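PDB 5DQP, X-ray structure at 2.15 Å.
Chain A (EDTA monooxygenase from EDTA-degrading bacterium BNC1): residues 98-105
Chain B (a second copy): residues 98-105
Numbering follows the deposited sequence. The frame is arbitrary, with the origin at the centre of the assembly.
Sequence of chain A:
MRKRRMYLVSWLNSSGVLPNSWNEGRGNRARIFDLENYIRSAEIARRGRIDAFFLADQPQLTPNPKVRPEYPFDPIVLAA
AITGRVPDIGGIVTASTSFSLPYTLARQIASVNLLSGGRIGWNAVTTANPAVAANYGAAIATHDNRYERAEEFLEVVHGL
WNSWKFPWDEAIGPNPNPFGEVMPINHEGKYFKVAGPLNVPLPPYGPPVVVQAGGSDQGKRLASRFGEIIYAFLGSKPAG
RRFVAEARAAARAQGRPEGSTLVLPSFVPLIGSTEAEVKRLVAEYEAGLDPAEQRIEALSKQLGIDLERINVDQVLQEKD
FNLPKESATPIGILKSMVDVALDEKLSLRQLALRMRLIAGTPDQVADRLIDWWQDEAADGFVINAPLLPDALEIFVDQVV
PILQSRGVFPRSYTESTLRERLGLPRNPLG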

ATOM      1  N   SER A  98       9.259 -12.671   5.541  1.00 22.27           N
ATOM      2  CA  SER A  98       9.935 -13.682   4.734  1.00 28.59           C
ATOM      3  C   SER A  98      10.141 -13.211   3.306  1.00 27.23           C
ATOM      4  O   SER A  98      11.183 -13.480   2.705  1.00 29.27           O
ATOM      5  CB  SER A  98       9.121 -14.974   4.716  1.00 20.78           C
ATOM      6  OG  SER A  98       8.999 -15.494   6.015  1.00 28.58           O
ATOM      7  N   PHE A  99       9.158 -12.551   2.756  1.00 23.85           N
ATOM      8  CA  PHE A  99       9.183 -12.102   1.398  1.00 31.85           C
ATOM      9  C   PHE A  99       8.757 -10.649   1.331  1.00 43.02           C
ATOM     10  O   PHE A  99       7.787 -10.291   0.716  1.00 33.76           O
ATOM     11  CB  PHE A  99       8.275 -12.978   0.547  1.00 26.29           C
ATOM     12  CG  PHE A  99       8.559 -14.431   0.693  1.00 27.20           C
ATOM     13  CD1 PHE A  99       9.627 -14.987   0.079  1.00 26.51           C
ATOM     14  CD2 PHE A  99       7.800 -15.212   1.519  1.00 27.10           C
ATOM     15  CE1 PHE A  99       9.906 -16.306   0.244  1.00 31.02           C
ATOM     16  CE2 PHE A  99       8.064 -16.531   1.683  1.00 25.69           C
ATOM     17  CZ  PHE A  99       9.122 -17.084   1.044  1.00 24.44           C
ATOM     18  N   SER A 100       9.537  -9.830   1.975  1.00 28.42           N
ATOM     19  CA  SER A 100       9.489  -8.390   1.840  1.00 30.68           C
ATOM     20  C   SER A 100      10.923  -7.875   1.869  1.00 24.20           C
ATOM     21  O   SER A 100      11.802  -8.493   2.470  1.00 29.56           O
ATOM     22  CB  SER A 100       8.642  -7.743   2.955  1.00 24.37           C
ATOM     23  OG  SER A 100       7.274  -8.105   2.868  1.00 28.20           O
ATOM     24  N   LEU A 101      11.157  -6.767   1.188  1.00 22.77           N
ATOM     25  CA  LEU A 101      12.405  -6.031   1.365  1.00 23.07           C
ATOM     26  C   LEU A 101      12.268  -5.071   2.547  1.00 20.30           C
ATOM     27  O   LEU A 101      11.330  -4.268   2.571  1.00 21.17           O
ATOM     28  CB  LEU A 101      12.740  -5.274   0.096  1.00 25.02           C
ATOM     29  CG  LEU A 101      12.835  -6.247  -1.082  1.00 24.00           C
ATOM     30  CD1 LEU A 101      12.898  -5.514  -2.408  1.00 23.77           C
ATOM     31  CD2 LEU A 101      14.096  -7.159  -0.899  1.00 23.77           C
ATOM     32  N   PRO A 102      13.171  -5.130   3.538  1.00 19.73           N
ATOM     33  CA  PRO A 102      13.008  -4.295   4.749  1.00 16.48           C
ATOM     34  C   PRO A 102      12.920  -2.803   4.489  1.00 22.56           C
ATOM     35  O   PRO A 102      12.239  -2.081   5.231  1.00 16.87           O
ATOM     36  CB  PRO A 102      14.273  -4.610   5.579  1.00 22.91           C
ATOM     37  CG  PRO A 102      14.915  -5.763   4.947  1.00 21.45           C
ATOM     38  CD  PRO A 102      14.442  -5.873   3.531  1.00 24.71           C
ATOM     39  N   TYR A 103      13.669  -2.285   3.523  1.00 21.63           N
ATOM     40  CA  TYR A 103      13.618  -0.843   3.333  1.00 19.58           C
ATOM     41  C   TYR A 103      12.277  -0.447   2.735  1.00 22.11           C
ATOM     42  O   TYR A 103      11.647   0.527   3.171  1.00 18.45           O
ATOM     43  CB  TYR A 103      14.790  -0.394   2.463  1.00 19.62           C
ATOM     44  CG  TYR A 103      14.975   1.102   2.411  1.00 21.36           C
ATOM     45  CD1 TYR A 103      14.299   1.860   1.470  1.00 23.25           C
ATOM     46  CD2 TYR A 103      15.823   1.748   3.291  1.00 16.49           C
ATOM     47  CE1 TYR A 103      14.454   3.216   1.409  1.00 20.96           C
ATOM     48  CE2 TYR A 103      15.983   3.104   3.242  1.00 17.33           C
ATOM     49  CZ  TYR A 103      15.289   3.833   2.287  1.00 21.59           C
ATOM     50  OH  TYR A 103      15.419   5.194   2.178  1.00 23.72           O
ATOM     51  N   THR A 104      11.796  -1.238   1.778  1.00 20.70           N
ATOM     52  CA  THR A 104      10.476  -1.005   1.219  1.00 22.11           C
ATOM     53  C   THR A 104       9.390  -1.119   2.286  1.00 21.08           C
ATOM     54  O   THR A 104       8.547  -0.226   2.426  1.00 23.98           O
ATOM     55  CB  THR A 104      10.230  -1.985   0.083  1.00 24.12           C
ATOM     56  OG1 THR A 104      11.200  -1.737  -0.947  1.00 26.43           O
ATOM     57  CG2 THR A 104       8.835  -1.776  -0.475  1.00 19.33           C
ATOM     58  N   LEU A 105       9.405  -2.193   3.068  1.00 17.59           N
ATOM     59  CA  LEU A 105       8.368  -2.362   4.084  1.00 21.78           C
ATOM     60  C   LEU A 105       8.426  -1.258   5.139  1.00 18.43           C
ATOM     61  O   LEU A 105       7.392  -0.688   5.510  1.00 20.63           O
ATOM     62  CB  LEU A 105       8.488  -3.737   4.736  1.00 20.63           C
ATOM     63  CG  LEU A 105       7.353  -4.061   5.710  1.00 21.88           C
ATOM     64  CD1 LEU A 105       7.092  -5.524   5.726  1.00 25.89           C
ATOM     65  CD2 LEU A 105       7.729  -3.580   7.123  1.00 27.89           C
TER
ATOM     66  N   SER B  98      14.493  -2.347 -10.372  1.00 22.61           N
ATOM     67  CA  SER B  98      15.790  -2.814  -9.877  1.00 21.90           C
ATOM     68  C   SER B  98      15.741  -3.282  -8.431  1.00 27.80           C
ATOM     69  O   SER B  98      16.554  -4.118  -8.019  1.00 27.09           O
ATOM     70  CB  SER B  98      16.822  -1.697  -9.991  1.00 24.20           C
ATOM     71  OG  SER B  98      16.938  -1.231 -11.314  1.00 26.72           O
ATOM     72  N   PHE B  99      14.870  -2.682  -7.655  1.00 27.73           N
ATOM     73  CA  PHE B  99      14.804  -2.989  -6.252  1.00 38.19           C
ATOM     74  C   PHE B  99      13.353  -3.177  -5.820  1.00 31.55           C
ATOM     75  O   PHE B  99      12.863  -2.510  -4.983  1.00 37.33           O
ATOM     76  CB  PHE B  99      15.563  -1.925  -5.434  1.00 28.25           C
ATOM     77  CG  PHE B  99      17.010  -1.815  -5.807  1.00 28.59           C
ATOM     78  CD1 PHE B  99      17.894  -2.796  -5.454  1.00 31.81           C
ATOM     79  CD2 PHE B  99      17.467  -0.778  -6.547  1.00 26.83           C
ATOM     80  CE1 PHE B  99      19.210  -2.739  -5.808  1.00 31.40           C
ATOM     81  CE2 PHE B  99      18.781  -0.701  -6.898  1.00 32.32           C
ATOM     82  CZ  PHE B  99      19.660  -1.686  -6.532  1.00 27.27           C
ATOM     83  N   SER B 100      12.710  -4.131  -6.435  1.00 30.37           N
ATOM     84  CA  SER B 100      11.342  -4.512  -6.155  1.00 27.63           C
ATOM     85  C   SER B 100      11.229  -6.011  -6.356  1.00 24.85           C
ATOM     86  O   SER B 100      11.946  -6.596  -7.173  1.00 24.40           O
ATOM     87  CB  SER B 100      10.357  -3.782  -7.079  1.00 27.92           C
ATOM     88  OG  SER B 100      10.334  -2.387  -6.818  1.00 40.89           O
ATOM     89  N   LEU B 101      10.336  -6.614  -5.631  1.00 24.31           N
ATOM     90  CA  LEU B 101       9.949  -7.985  -5.946  1.00 24.81           C
ATOM     91  C   LEU B 101       8.788  -7.962  -6.941  1.00 20.70           C
ATOM     92  O   LEU B 101       7.796  -7.263  -6.706  1.00 20.73           O
ATOM     93  CB  LEU B 101       9.546  -8.719  -4.676  1.00 23.18           C
ATOM     94  CG  LEU B 101      10.549  -8.564  -3.544  1.00 28.19           C
ATOM     95  CD1 LEU B 101      10.021  -9.215  -2.262  1.00 28.31           C
ATOM     96  CD2 LEU B 101      11.858  -9.210  -3.981  1.00 30.93           C
ATOM     97  N   PRO B 102       8.867  -8.667  -8.069  1.00 19.69           N
ATOM     98  CA  PRO B 102       7.804  -8.512  -9.085  1.00 16.47           C
ATOM     99  C   PRO B 102       6.403  -8.849  -8.587  1.00 19.41           C
ATOM    100  O   PRO B 102       5.443  -8.180  -8.985  1.00 17.39           O
ATOM    101  CB  PRO B 102       8.237  -9.469 -10.206  1.00 17.79           C
ATOM    102  CG  PRO B 102       9.661  -9.815  -9.927  1.00 22.31           C
ATOM    103  CD  PRO B 102       9.975  -9.529  -8.512  1.00 21.15           C
ATOM    104  N   TYR B 103       6.242  -9.899  -7.773  1.00 19.45           N
ATOM    105  CA  TYR B 103       4.901 -10.283  -7.323  1.00 22.54           C
ATOM    106  C   TYR B 103       4.281  -9.202  -6.445  1.00 17.03           C
ATOM    107  O   TYR B 103       3.085  -8.902  -6.564  1.00 17.71           O
ATOM    108  CB  TYR B 103       4.944 -11.615  -6.554  1.00 18.07           C
ATOM    109  CG  TYR B 103       3.570 -12.210  -6.312  1.00 20.62           C
ATOM    110  CD1 TYR B 103       2.970 -13.016  -7.276  1.00 19.73           C
ATOM    111  CD2 TYR B 103       2.864 -11.962  -5.131  1.00 16.71           C
ATOM    112  CE1 TYR B 103       1.703 -13.563  -7.077  1.00 15.77           C
ATOM    113  CE2 TYR B 103       1.576 -12.510  -4.927  1.00 16.58           C
ATOM    114  CZ  TYR B 103       1.013 -13.306  -5.913  1.00 18.71           C
ATOM    115  OH  TYR B 103      -0.242 -13.867  -5.766  1.00 21.00           O
ATOM    116  N   THR B 104       5.062  -8.653  -5.517  1.00 19.16           N
ATOM    117  CA  THR B 104       4.550  -7.591  -4.657  1.00 20.84           C
ATOM    118  C   THR B 104       4.177  -6.363  -5.475  1.00 19.82           C
ATOM    119  O   THR B 104       3.082  -5.801  -5.320  1.00 20.14           O
ATOM    120  CB  THR B 104       5.591  -7.239  -3.595  1.00 24.70           C
ATOM    121  OG1 THR B 104       5.813  -8.382  -2.757  1.00 24.01           O
ATOM    122  CG2 THR B 104       5.104  -6.083  -2.741  1.00 24.02           C
ATOM    123  N   LEU B 105       5.078  -5.932  -6.358  1.00 19.97           N
ATOM    124  CA  LEU B 105       4.808  -4.745  -7.155  1.00 19.09           C
ATOM    125  C   LEU B 105       3.591  -4.949  -8.041  1.00 19.91           C
ATOM    126  O   LEU B 105       2.750  -4.052  -8.173  1.00 20.00           O
ATOM    127  CB  LEU B 105       6.028  -4.396  -8.004  1.00 20.54           C
ATOM    128  CG  LEU B 105       5.811  -3.040  -8.696  1.00 24.97           C
ATOM    129  CD1 LEU B 105       7.119  -2.304  -8.866  1.00 26.85           C
ATOM    130  CD2 LEU B 105       5.104  -3.262 -10.062  1.00 22.73           C
TER
HETATM  131  O   HOH W   1       6.826  -7.820  -0.228  1.00 31.80           O
HETATM  132  O   HOH W   2      10.503  -2.493  -3.412  1.00 25.28           O

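The two copies of the segment meet across a small, nearly symmetric contact that buries 206 Å² in total and contains no direct hydrogen bond; leucine packing and two bridging waters join the stretches. A:Ser98 lies out of reach of the other stretch, and the contact begins at A:Phe99. There CA-to-CB points sideways and the ring leads away from the partner, while the backbone carbonyl is directed toward the other stretch. A:Phe99 O stands 3.9 Å from B:Leu101 CD1 and 4.4 Å from B:Thr104 OG1, too far to pair directly with the hydroxyl. Water 1 fills this gap, donating a hydrogen bond to A:Phe99 O (2.8 Å) and forming another with B:Thr104 OG1 (2.8 Å).

A:Ser100 turns its CB away, leaving its backbone against the partner: A:Ser100 CA lies 4.2 Å from B:Leu101 CD1. A:Leu101 points toward the other stretch and, with B:Leu101, accounts for most of the buried area. Both leucines adopt the m,t rotamer, and A:Leu101 CD1 comes to 4.0 Å from B:Leu101 CG, an apolar contact near the centre of the interface; leucine's branched apolar end suits such packing, needing no polar partner. The same methyl reaches the opposing loop, with A:Leu101 CD1 4.0 Å from B:Phe99 O and 4.2 Å from B:Ser100 CA. A:Leu101 is also the N-cap residue, and its carbonyl accepts the first-turn helical bond from A:Leu105 N to A:Leu101 O (2.9 Å); the residue serves both the contact and the helix start.

A:Pro102, well suited to a first helical turn because it lacks an amide hydrogen, and A:Tyr103 are buried but do not touch the other stretch. A:Thr104 points toward it, and its m rotamer places the hydroxyl, a group able to hydrogen-bond, within reach of water 2, which hydrogen-bonds to A:Thr104 OG1 (2.7 Å) and donates to B:Phe99 O (2.8 Å), repeating the first bridge with the chains exchanged.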